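Local coordinates for protein alanyl-tRNA synthetase (Aquifex aeolicus, PDB 3G98) that attaches alanine to its cognate tRNA, this fragment being the C-Ala domain, which brings together the editing and aminoacylation functions on one tRNA, at residues 32-41 and 53-64; 71-79 and 93-104. All coordinates share one frame; numbering follows the deposited sequence.

Interaction 1. Residues 32-41 and 53-64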
loop_
_atom_site.group_PDB
_atom_site.type_symbol
_atom_site.label_atom_id
_atom_site.label_comp_id
_atom_site.label_asym_id
_atom_site.label_seq_id
_atom_site.Cartn_x
_atom_site.Cartn_y
_atom_site.Cartn_z
ATOM N N ARG A 32 -0.435 0.268 -10.637
ATOM C CA ARG A 32 -1.028 1.616 -10.553
ATOM C C ARG A 32 -1.022 2.341 -11.894
ATOM O O ARG A 32 -1.540 3.444 -12.016
ATOM C CB ARG A 32 -0.391 2.483 -9.455
ATOM C CG ARG A 32 1.119 2.586 -9.489
ATOM C CD ARG A 32 1.614 3.462 -10.625
ATOM N NE ARG A 32 3.067 3.643 -10.560
ATOM C CZ ARG A 32 3.663 4.726 -10.069
ATOM N NH1 ARG A 32 2.937 5.737 -9.618
ATOM N NH2 ARG A 32 4.987 4.808 -10.055
ATOM N N GLN A 33 -0.426 1.701 -12.889
ATOM C CA GLN A 33 -0.354 2.251 -14.237
ATOM C C GLN A 33 -1.616 1.894 -15.016
ATOM O O GLN A 33 -1.831 2.367 -16.132
ATOM C CB GLN A 33 0.870 1.687 -14.954
ATOM C CG GLN A 33 2.196 2.065 -14.327
ATOM C CD GLN A 33 3.370 1.388 -15.005
ATOM O OE1 GLN A 33 3.250 0.887 -16.121
ATOM N NE2 GLN A 33 4.517 1.377 -14.334
ATOM N N ARG A 34 -2.445 1.061 -14.400
ATOM C CA ARG A 34 -3.644 0.509 -15.016
ATOM C C ARG A 34 -4.601 1.622 -15.441
ATOM O O ARG A 34 -4.853 1.826 -16.632
ATOM C CB ARG A 34 -4.334 -0.426 -14.017
ATOM C CG ARG A 34 -5.042 -1.639 -14.610
ATOM C CD ARG A 34 -6.142 -1.250 -15.593
ATOM N NE ARG A 34 -7.183 -2.272 -15.686
ATOM C CZ ARG A 34 -6.979 -3.516 -16.114
ATOM N NH1 ARG A 34 -5.765 -3.908 -16.475
ATOM N NH2 ARG A 34 -7.991 -4.372 -16.167
ATOM N N THR A 35 -5.131 2.340 -14.458
ATOM C CA THR A 35 -6.047 3.440 -14.722
ATOM C C THR A 35 -5.459 4.763 -14.247
ATOM O O THR A 35 -4.243 4.908 -14.114
ATOM C CB THR A 35 -7.421 3.223 -14.038
ATOM O OG1 THR A 35 -7.273 3.304 -12.614
ATOM C CG2 THR A 35 -8.012 1.870 -14.417
ATOM N N LYS A 36 -6.338 5.724 -13.990
ATOM C CA LYS A 36 -5.924 7.027 -13.490
ATOM C C LYS A 36 -6.445 7.257 -12.076
ATOM O O LYS A 36 -6.300 8.350 -11.528
ATOM C CB LYS A 36 -6.416 8.132 -14.425
ATOM C CG LYS A 36 -5.760 8.112 -15.803
ATOM C CD LYS A 36 -6.221 9.282 -16.655
ATOM C CE LYS A 36 -7.723 9.232 -16.894
ATOM N NZ LYS A 36 -8.198 10.394 -17.696
ATOM N N LYS A 37 -7.042 6.218 -11.492
ATOM C CA LYS A 37 -7.601 6.312 -10.147
ATOM C C LYS A 37 -7.243 5.118 -9.259
ATOM O O LYS A 37 -7.964 4.813 -8.316
ATOM C CB LYS A 37 -9.124 6.460 -10.215
ATOM C CG LYS A 37 -9.825 5.330 -10.956
ATOM C CD LYS A 37 -11.332 5.531 -10.982
ATOM C CE LYS A 37 -11.974 5.087 -9.678
ATOM N NZ LYS A 37 -13.440 5.366 -9.664
ATOM N N ASP A 38 -6.126 4.454 -9.553
ATOM C CA ASP A 38 -5.713 3.267 -8.801
ATOM C C ASP A 38 -4.911 3.599 -7.544
ATOM O O ASP A 38 -4.045 4.468 -7.561
ATOM C CB ASP A 38 -4.864 2.347 -9.680
ATOM C CG ASP A 38 -5.627 1.806 -10.873
ATOM O OD1 ASP A 38 -6.825 1.478 -10.730
ATOM O OD2 ASP A 38 -5.020 1.706 -11.958
ATOM N N VAL A 39 -5.217 2.892 -6.461
ATOM C CA VAL A 39 -4.417 2.909 -5.249
ATOM C C VAL A 39 -4.055 1.452 -4.977
ATOM O O VAL A 39 -4.926 0.589 -4.917
ATOM C CB VAL A 39 -5.196 3.487 -4.028
ATOM C CG1 VAL A 39 -4.303 3.509 -2.783
ATOM C CG2 VAL A 39 -5.733 4.894 -4.323
ATOM N N VAL A 40 -2.768 1.170 -4.832
ATOM C CA VAL A 40 -2.313 -0.207 -4.645
ATOM C C VAL A 40 -1.640 -0.319 -3.292
ATOM O O VAL A 40 -0.709 0.434 -2.991
ATOM C CB VAL A 40 -1.306 -0.604 -5.740
ATOM C CG1 VAL A 40 -0.831 -2.041 -5.552
ATOM C CG2 VAL A 40 -1.906 -0.379 -7.125
ATOM N N PHE A 41 -2.122 -1.238 -2.461
ATOM C CA PHE A 41 -1.495 -1.481 -1.165
ATOM C C PHE A 41 -1.193 -2.957 -1.058
ATOM O O PHE A 41 -2.077 -3.767 -0.790
ATOM C CB PHE A 41 -2.413 -0.997 -0.033
ATOM C CG PHE A 41 -1.916 -1.307 1.361
ATOM C CD1 PHE A 41 -0.568 -1.175 1.699
ATOM C CD2 PHE A 41 -2.813 -1.700 2.348
ATOM C CE1 PHE A 41 -0.127 -1.448 2.998
ATOM C CE2 PHE A 41 -2.381 -1.959 3.640
ATOM C CZ PHE A 41 -1.031 -1.841 3.961
ATOM N N VAL A 53 4.106 -1.752 0.338
ATOM C CA VAL A 53 4.238 -0.703 -0.660
ATOM C C VAL A 53 2.878 -0.064 -0.918
ATOM O O VAL A 53 1.849 -0.744 -0.936
ATOM C CB VAL A 53 4.740 -1.277 -1.998
ATOM C CG1 VAL A 53 4.697 -0.205 -3.104
ATOM C CG2 VAL A 53 6.155 -1.879 -1.851
ATOM N N ILE A 54 2.889 1.242 -1.123
ATOM C CA ILE A 54 1.718 1.970 -1.599
ATOM C C ILE A 54 2.109 2.625 -2.909
ATOM O O ILE A 54 3.093 3.368 -2.969
ATOM C CB ILE A 54 1.274 3.068 -0.606
ATOM C CG1 ILE A 54 0.879 2.467 0.744
ATOM C CG2 ILE A 54 0.101 3.873 -1.191
ATOM C CD1 ILE A 54 -0.545 2.016 0.813
ATOM N N GLY A 55 1.366 2.312 -3.965
ATOM C CA GLY A 55 1.553 2.974 -5.255
ATOM C C GLY A 55 0.228 3.558 -5.689
ATOM O O GLY A 55 -0.813 2.928 -5.513
ATOM N N VAL A 56 0.251 4.770 -6.234
ATOM C CA VAL A 56 -0.982 5.389 -6.709
ATOM C C VAL A 56 -0.822 5.841 -8.160
ATOM O O VAL A 56 0.297 6.081 -8.620
ATOM C CB VAL A 56 -1.457 6.581 -5.806
ATOM C CG1 VAL A 56 -1.594 6.148 -4.345
ATOM C CG2 VAL A 56 -0.526 7.762 -5.916
ATOM N N SER A 57 -1.928 5.920 -8.886
ATOM C CA SER A 57 -1.892 6.480 -10.230
ATOM C C SER A 57 -1.327 7.887 -10.139
ATOM O O SER A 57 -1.718 8.660 -9.262
ATOM C CB SER A 57 -3.296 6.534 -10.817
ATOM O OG SER A 57 -3.817 5.240 -11.010
ATOM N N LYS A 58 -0.421 8.243 -11.040
ATOM C CA LYS A 58 0.242 9.540 -10.917
ATOM C C LYS A 58 -0.752 10.702 -10.878
ATOM O O LYS A 58 -0.509 11.716 -10.209
ATOM C CB LYS A 58 1.301 9.743 -12.005
ATOM C CG LYS A 58 2.030 11.072 -11.877
ATOM C CD LYS A 58 3.540 10.915 -11.984
ATOM C CE LYS A 58 4.236 12.204 -11.538
ATOM N NZ LYS A 58 5.668 11.961 -11.188
ATOM N N GLU A 59 -1.881 10.539 -11.565
ATOM C CA GLU A 59 -2.897 11.591 -11.648
ATOM C C GLU A 59 -3.523 11.948 -10.296
ATOM O O GLU A 59 -4.034 13.048 -10.128
ATOM C CB GLU A 59 -3.997 11.209 -12.640
ATOM C CG GLU A 59 -3.541 11.173 -14.095
ATOM C CD GLU A 59 -2.898 9.850 -14.487
ATOM O OE1 GLU A 59 -2.768 8.954 -13.620
ATOM O OE2 GLU A 59 -2.530 9.704 -15.673
ATOM N N ILE A 60 -3.481 11.027 -9.336
ATOM C CA ILE A 60 -4.134 11.251 -8.042
ATOM C C ILE A 60 -3.149 11.409 -6.876
ATOM O O ILE A 60 -3.532 11.316 -5.710
ATOM C CB ILE A 60 -5.156 10.135 -7.717
ATOM C CG1 ILE A 60 -4.449 8.785 -7.551
ATOM C CG2 ILE A 60 -6.218 10.059 -8.800
ATOM C CD1 ILE A 60 -5.340 7.694 -6.981
ATOM N N SER A 61 -1.885 11.665 -7.208
ATOM C CA SER A 61 -0.806 11.883 -6.231
ATOM C C SER A 61 -1.090 12.957 -5.177
ATOM O O SER A 61 -0.678 12.820 -4.023
ATOM C CB SER A 61 0.497 12.248 -6.961
ATOM O OG SER A 61 0.995 11.152 -7.711
ATOM N N ASP A 62 -1.764 14.037 -5.569
ATOM C CA ASP A 62 -2.111 15.082 -4.606
ATOM C C ASP A 62 -3.264 14.633 -3.725
ATOM O O ASP A 62 -3.318 14.966 -2.542
ATOM C CB ASP A 62 -2.464 16.404 -5.305
ATOM C CG ASP A 62 -1.238 17.226 -5.657
ATOM O OD1 ASP A 62 -0.128 16.863 -5.213
ATOM O OD2 ASP A 62 -1.384 18.241 -6.374
ATOM N N LYS A 63 -4.184 13.876 -4.314
ATOM C CA LYS A 63 -5.355 13.385 -3.605
ATOM C C LYS A 63 -4.986 12.316 -2.592
ATOM O O LYS A 63 -5.433 12.362 -1.445
ATOM C CB LYS A 63 -6.391 12.844 -4.588
ATOM C CG LYS A 63 -7.008 13.930 -5.451
ATOM C CD LYS A 63 -7.919 13.362 -6.522
ATOM C CE LYS A 63 -8.385 14.475 -7.456
ATOM N NZ LYS A 63 -9.278 13.991 -8.542
ATOM N N VAL A 64 -4.177 11.358 -3.036
ATOM C CA VAL A 64 -3.691 10.273 -2.186
ATOM C C VAL A 64 -2.173 10.289 -2.209
ATOM O O VAL A 64 -1.545 9.811 -3.156
ATOM C CB VAL A 64 -4.192 8.894 -2.651
ATOM C CG1 VAL A 64 -3.683 7.798 -1.701
ATOM C CG2 VAL A 64 -5.710 8.880 -2.733
HETATM O O HOH W 1 0.259 5.953 -12.982
#
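Val40 and Gly55 face each other as the hydrogen-bonded pair of two antiparallel strands: Val40 N reaches Gly55 O at 2.7 Å, and the return bond runs from Gly55 N to Val40 O. Ser57 N continues the pattern by donating to Asp38 O. Between these bonds CA-H...O contacts run from Val56 CA to Asp38 O, from Ile54 CA to Val40 O and from Phe41 CA to Val53 O.

Side-chain hydrogen bonds fasten the turn leading into the first strand. Ser57 OG takes the N-H of Asp38 at 2.8 Å and lies 3.1 Å from Arg32 O, so one hydroxyl sits between two backbone groups. Arg32 lays its aliphatic stem over Gly55 and Val56; bent at chi2 (73°), the chain swings NH1 to within 2.8 Å of Val56 O, nearly along the C=O axis. Salt bridges to Asp29 and Asp86 hold the guanidinium in place.

On the face that carries Val39, Phe41, Ile54 and Val56 the contacts are apolar. Val39 CG1 lies beside Val56 CG1, while Ile60 CD1 meets Val39 CG2 at 3.9 Å, the two side chains crossing at about a right angle. The Ile54 CD1 methyl presses on Phe41 CD1 at 3.3 Å. Val40, on the opposite face, packs against Ala28 and Leu31 of helix 21-31. This is the open end of a beta hairpin, strands 38-46 and 49-56, within a mixed sheet with helices on both faces.

Interaction 2. Residues 71-79 and 93-104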
loop_
_atom_site.group_PDB
_atom_site.type_symbol
_atom_site.label_atom_id
_atom_site.label_comp_id
_atom_site.label_asym_id
_atom_site.label_seq_id
_atom_site.Cartn_x
_atom_site.Cartn_y
_atom_site.Cartn_z
ATOM N N ARG A 71 3.158 6.008 5.948
ATOM C CA ARG A 71 3.460 6.129 7.365
ATOM C C ARG A 71 2.276 5.756 8.250
ATOM O O ARG A 71 2.462 5.229 9.356
ATOM C CB ARG A 71 3.930 7.549 7.686
ATOM C CG ARG A 71 5.312 7.865 7.124
ATOM C CD ARG A 71 5.611 9.344 7.255
ATOM N NE ARG A 71 7.027 9.616 7.042
ATOM C CZ ARG A 71 7.575 9.857 5.857
ATOM N NH1 ARG A 71 8.879 10.098 5.764
ATOM N NH2 ARG A 71 6.818 9.859 4.766
ATOM N N GLU A 72 1.065 6.025 7.767
ATOM C CA GLU A 72 -0.156 5.668 8.504
ATOM C C GLU A 72 -0.383 4.152 8.576
ATOM O O GLU A 72 -0.617 3.607 9.659
ATOM C CB GLU A 72 -1.375 6.393 7.925
ATOM C CG GLU A 72 -1.265 7.917 8.078
ATOM C CD GLU A 72 -2.364 8.691 7.371
ATOM O OE1 GLU A 72 -2.326 8.784 6.124
ATOM O OE2 GLU A 72 -3.253 9.230 8.067
ATOM N N VAL A 73 -0.320 3.470 7.433
ATOM C CA VAL A 73 -0.398 2.008 7.453
ATOM C C VAL A 73 0.843 1.404 8.113
ATOM O O VAL A 73 0.762 0.372 8.798
ATOM C CB VAL A 73 -0.642 1.388 6.046
ATOM C CG1 VAL A 73 -1.922 1.956 5.431
ATOM C CG2 VAL A 73 0.553 1.600 5.115
ATOM N N GLY A 74 1.989 2.055 7.922
ATOM C CA GLY A 74 3.225 1.624 8.567
ATOM C C GLY A 74 3.103 1.552 10.081
ATOM O O GLY A 74 3.571 0.598 10.709
ATOM N N LYS A 75 2.473 2.559 10.673
ATOM C CA LYS A 75 2.262 2.563 12.121
ATOM C C LYS A 75 1.507 1.316 12.589
ATOM O O LYS A 75 1.895 0.676 13.568
ATOM C CB LYS A 75 1.516 3.828 12.556
ATOM C CG LYS A 75 1.104 3.824 14.013
ATOM C CD LYS A 75 0.558 5.181 14.413
ATOM C CE LYS A 75 0.321 5.263 15.910
ATOM N NZ LYS A 75 -0.084 6.640 16.282
ATOM N N VAL A 76 0.431 0.979 11.883
ATOM C CA VAL A 76 -0.369 -0.213 12.190
ATOM C C VAL A 76 0.454 -1.503 12.086
ATOM O O VAL A 76 0.301 -2.428 12.892
ATOM C CB VAL A 76 -1.617 -0.285 11.278
ATOM C CG1 VAL A 76 -2.352 -1.592 11.461
ATOM C CG2 VAL A 76 -2.540 0.904 11.561
ATOM N N LEU A 77 1.355 -1.544 11.112
ATOM C CA LEU A 77 2.180 -2.722 10.868
ATOM C C LEU A 77 3.462 -2.706 11.707
ATOM O O LEU A 77 4.368 -3.507 11.475
ATOM C CB LEU A 77 2.508 -2.825 9.371
ATOM C CG LEU A 77 1.289 -3.044 8.473
ATOM C CD1 LEU A 77 1.705 -3.030 7.006
ATOM C CD2 LEU A 77 0.622 -4.375 8.824
ATOM N N LYS A 78 3.513 -1.803 12.688
ATOM C CA LYS A 78 4.673 -1.640 13.567
ATOM C C LYS A 78 5.929 -1.416 12.734
ATOM O O LYS A 78 6.933 -2.124 12.882
ATOM C CB LYS A 78 4.830 -2.854 14.495
ATOM C CG LYS A 78 3.597 -3.127 15.364
ATOM C CD LYS A 78 3.371 -1.994 16.356
ATOM C CE LYS A 78 2.272 -2.338 17.354
ATOM N NZ LYS A 78 2.167 -1.267 18.396
ATOM N N GLY A 79 5.851 -0.438 11.834
ATOM C CA GLY A 79 6.964 -0.107 10.963
ATOM C C GLY A 79 6.902 1.329 10.471
ATOM O O GLY A 79 6.108 2.139 10.959
ATOM N N LYS A 93 7.012 -4.929 11.743
ATOM C CA LYS A 93 7.190 -6.102 12.596
ATOM C C LYS A 93 5.887 -6.846 12.886
ATOM O O LYS A 93 5.884 -7.819 13.637
ATOM C CB LYS A 93 7.806 -5.685 13.936
ATOM C CG LYS A 93 8.728 -4.476 13.878
ATOM C CD LYS A 93 8.708 -3.730 15.209
ATOM C CE LYS A 93 9.103 -2.263 15.049
ATOM N NZ LYS A 93 8.628 -1.441 16.207
ATOM N N ALA A 94 4.778 -6.395 12.306
ATOM C CA ALA A 94 3.481 -6.986 12.643
ATOM C C ALA A 94 2.701 -7.488 11.427
ATOM O O ALA A 94 1.711 -6.870 11.022
ATOM C CB ALA A 94 2.634 -5.986 13.438
ATOM N N PRO A 95 3.116 -8.633 10.858
ATOM C CA PRO A 95 2.465 -9.127 9.638
ATOM C C PRO A 95 0.986 -9.419 9.848
ATOM O O PRO A 95 0.172 -9.206 8.942
ATOM C CB PRO A 95 3.209 -10.433 9.340
ATOM C CG PRO A 95 4.478 -10.352 10.104
ATOM C CD PRO A 95 4.186 -9.532 11.319
ATOM N N ASP A 96 0.641 -9.884 11.044
ATOM C CA ASP A 96 -0.744 -10.260 11.342
ATOM C C ASP A 96 -1.691 -9.070 11.351
ATOM O O ASP A 96 -2.909 -9.237 11.445
ATOM C CB ASP A 96 -0.824 -10.986 12.681
ATOM C CG ASP A 96 -0.244 -12.374 12.617
ATOM O OD1 ASP A 96 -0.101 -12.915 11.499
ATOM O OD2 ASP A 96 0.073 -12.923 13.690
ATOM N N LYS A 97 -1.133 -7.870 11.256
ATOM C CA LYS A 97 -1.943 -6.662 11.324
ATOM C C LYS A 97 -2.291 -6.072 9.951
ATOM O O LYS A 97 -2.801 -4.960 9.861
ATOM C CB LYS A 97 -1.274 -5.622 12.221
ATOM C CG LYS A 97 -1.318 -6.003 13.705
ATOM C CD LYS A 97 -0.798 -4.883 14.602
ATOM C CE LYS A 97 -1.766 -3.697 14.674
ATOM N NZ LYS A 97 -1.105 -2.466 15.235
ATOM N N PHE A 98 -2.058 -6.832 8.887
ATOM C CA PHE A 98 -2.394 -6.350 7.544
ATOM C C PHE A 98 -3.883 -6.019 7.347
ATOM O O PHE A 98 -4.212 -4.967 6.799
ATOM C CB PHE A 98 -1.916 -7.326 6.465
ATOM C CG PHE A 98 -2.211 -6.870 5.058
ATOM C CD1 PHE A 98 -3.283 -7.406 4.350
ATOM C CD2 PHE A 98 -1.416 -5.916 4.446
ATOM C CE1 PHE A 98 -3.553 -6.995 3.050
ATOM C CE2 PHE A 98 -1.682 -5.493 3.141
ATOM C CZ PHE A 98 -2.753 -6.040 2.446
ATOM N N PRO A 99 -4.788 -6.917 7.778
ATOM C CA PRO A 99 -6.212 -6.592 7.638
ATOM C C PRO A 99 -6.583 -5.258 8.301
ATOM O O PRO A 99 -7.379 -4.488 7.755
ATOM C CB PRO A 99 -6.909 -7.767 8.333
ATOM C CG PRO A 99 -5.939 -8.892 8.240
ATOM C CD PRO A 99 -4.583 -8.254 8.366
ATOM N N GLU A 100 -6.005 -4.988 9.469
ATOM C CA GLU A 100 -6.263 -3.744 10.184
ATOM C C GLU A 100 -5.679 -2.538 9.424
ATOM O O GLU A 100 -6.276 -1.452 9.390
ATOM C CB GLU A 100 -5.699 -3.826 11.601
ATOM C CG GLU A 100 -6.481 -4.750 12.550
ATOM C CD GLU A 100 -6.361 -6.249 12.240
ATOM O OE1 GLU A 100 -5.393 -6.685 11.574
ATOM O OE2 GLU A 100 -7.255 -7.004 12.676
ATOM N N ALA A 101 -4.519 -2.731 8.807
ATOM C CA ALA A 101 -3.920 -1.682 7.972
ATOM C C ALA A 101 -4.805 -1.377 6.759
ATOM O O ALA A 101 -4.948 -0.211 6.359
ATOM C CB ALA A 101 -2.510 -2.087 7.520
ATOM N N VAL A 102 -5.396 -2.424 6.177
ATOM C CA VAL A 102 -6.284 -2.254 5.021
ATOM C C VAL A 102 -7.531 -1.476 5.424
ATOM O O VAL A 102 -7.958 -0.554 4.714
ATOM C CB VAL A 102 -6.697 -3.605 4.389
ATOM C CG1 VAL A 102 -7.824 -3.394 3.365
ATOM C CG2 VAL A 102 -5.495 -4.274 3.732
ATOM N N LYS A 103 -8.104 -1.837 6.567
ATOM C CA LYS A 103 -9.271 -1.119 7.079
ATOM C C LYS A 103 -8.973 0.375 7.240
ATOM O O LYS A 103 -9.760 1.221 6.796
ATOM C CB LYS A 103 -9.735 -1.738 8.400
ATOM C CG LYS A 103 -11.058 -1.207 8.928
ATOM C CD LYS A 103 -11.487 -1.973 10.184
ATOM C CE LYS A 103 -10.659 -1.545 11.399
ATOM N NZ LYS A 103 -10.864 -2.413 12.595
ATOM N N LEU A 104 -7.834 0.692 7.856
ATOM C CA LEU A 104 -7.391 2.080 8.014
ATOM C C LEU A 104 -7.238 2.798 6.672
ATOM O O LEU A 104 -7.670 3.935 6.525
ATOM C CB LEU A 104 -6.066 2.155 8.794
ATOM C CG LEU A 104 -5.457 3.560 8.976
ATOM C CD1 LEU A 104 -6.440 4.502 9.654
ATOM C CD2 LEU A 104 -4.165 3.514 9.770
#
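Val76 meets helix 98-110 with both methyls. CG1, set anti to the backbone N (chi1 173°), reaches the Ala101 backbone N at 3.6 Å and also touches the Ala101 and Glu100 CB atoms, while CG2 lies 3.6 Å from Leu104 CD2. Ala101 CB is flanked by Val73, Val76 and Leu77; the axes of segments 71-76 and 98-104 come within 8.9 Å at 149°, a spacing consistent with the small side chain at Ala101. Leu77 starts away from the partner, yet its CD2 returns to touch the Lys97 carbonyl carbon at 3.6 Å.

The polar contacts gather where helix 66-76 ends. Lys97, bent at chi3 (71°), drapes its methylenes over Val76 O and places NZ in the carbonyl plane, on a lone pair, at 2.7 Å. Leu77 O accepts from Ala94 N at 3.0 Å, and more weakly from Lys93 N, which also donates to Lys78 O; Ala94 N and Lys93 N stand above the carbonyl planes of Leu77 and Lys78, respectively.

Behind this shell, a Schellman motif with Lys78 as its C-prime residue turns the chain, and Phe52 of strand 49-56 backs Leu77 from the sheet. Shortened to an alanine, Lys97 would probably leave Val76 O without its ammonium partner and take away the methylenes against it. The ammonium may partly offset the negative end of the helix dipole, so apolar packing is combined with a charged hydrogen bond at the helix terminus.

Overall arrangement
Interactions 1 and 2 follow each other along the chain, the hairpin contact closing before the helix pair opens, and strand 49-56 leads on to helix 66-76. Their centres lie about 19 Å apart, on opposite sides of the chain's centre, yet both belong to the one DHHA1 domain. They touch at Phe41, whose ring reaches from the hairpin to Phe98, Val73, Ala101 and Val102, with Phe41 CE2 3.6 Å from Phe98 CE2. Helices 66-76 and 98-110 thus cover one face of the sheet to which the hairpin belongs, while helix 21-31 lies on the other. Phe41 shares this packing of helices on the sheet with residues such as Ile54 and Val64, an example of separate secondary-structure pairings joined in one compact core.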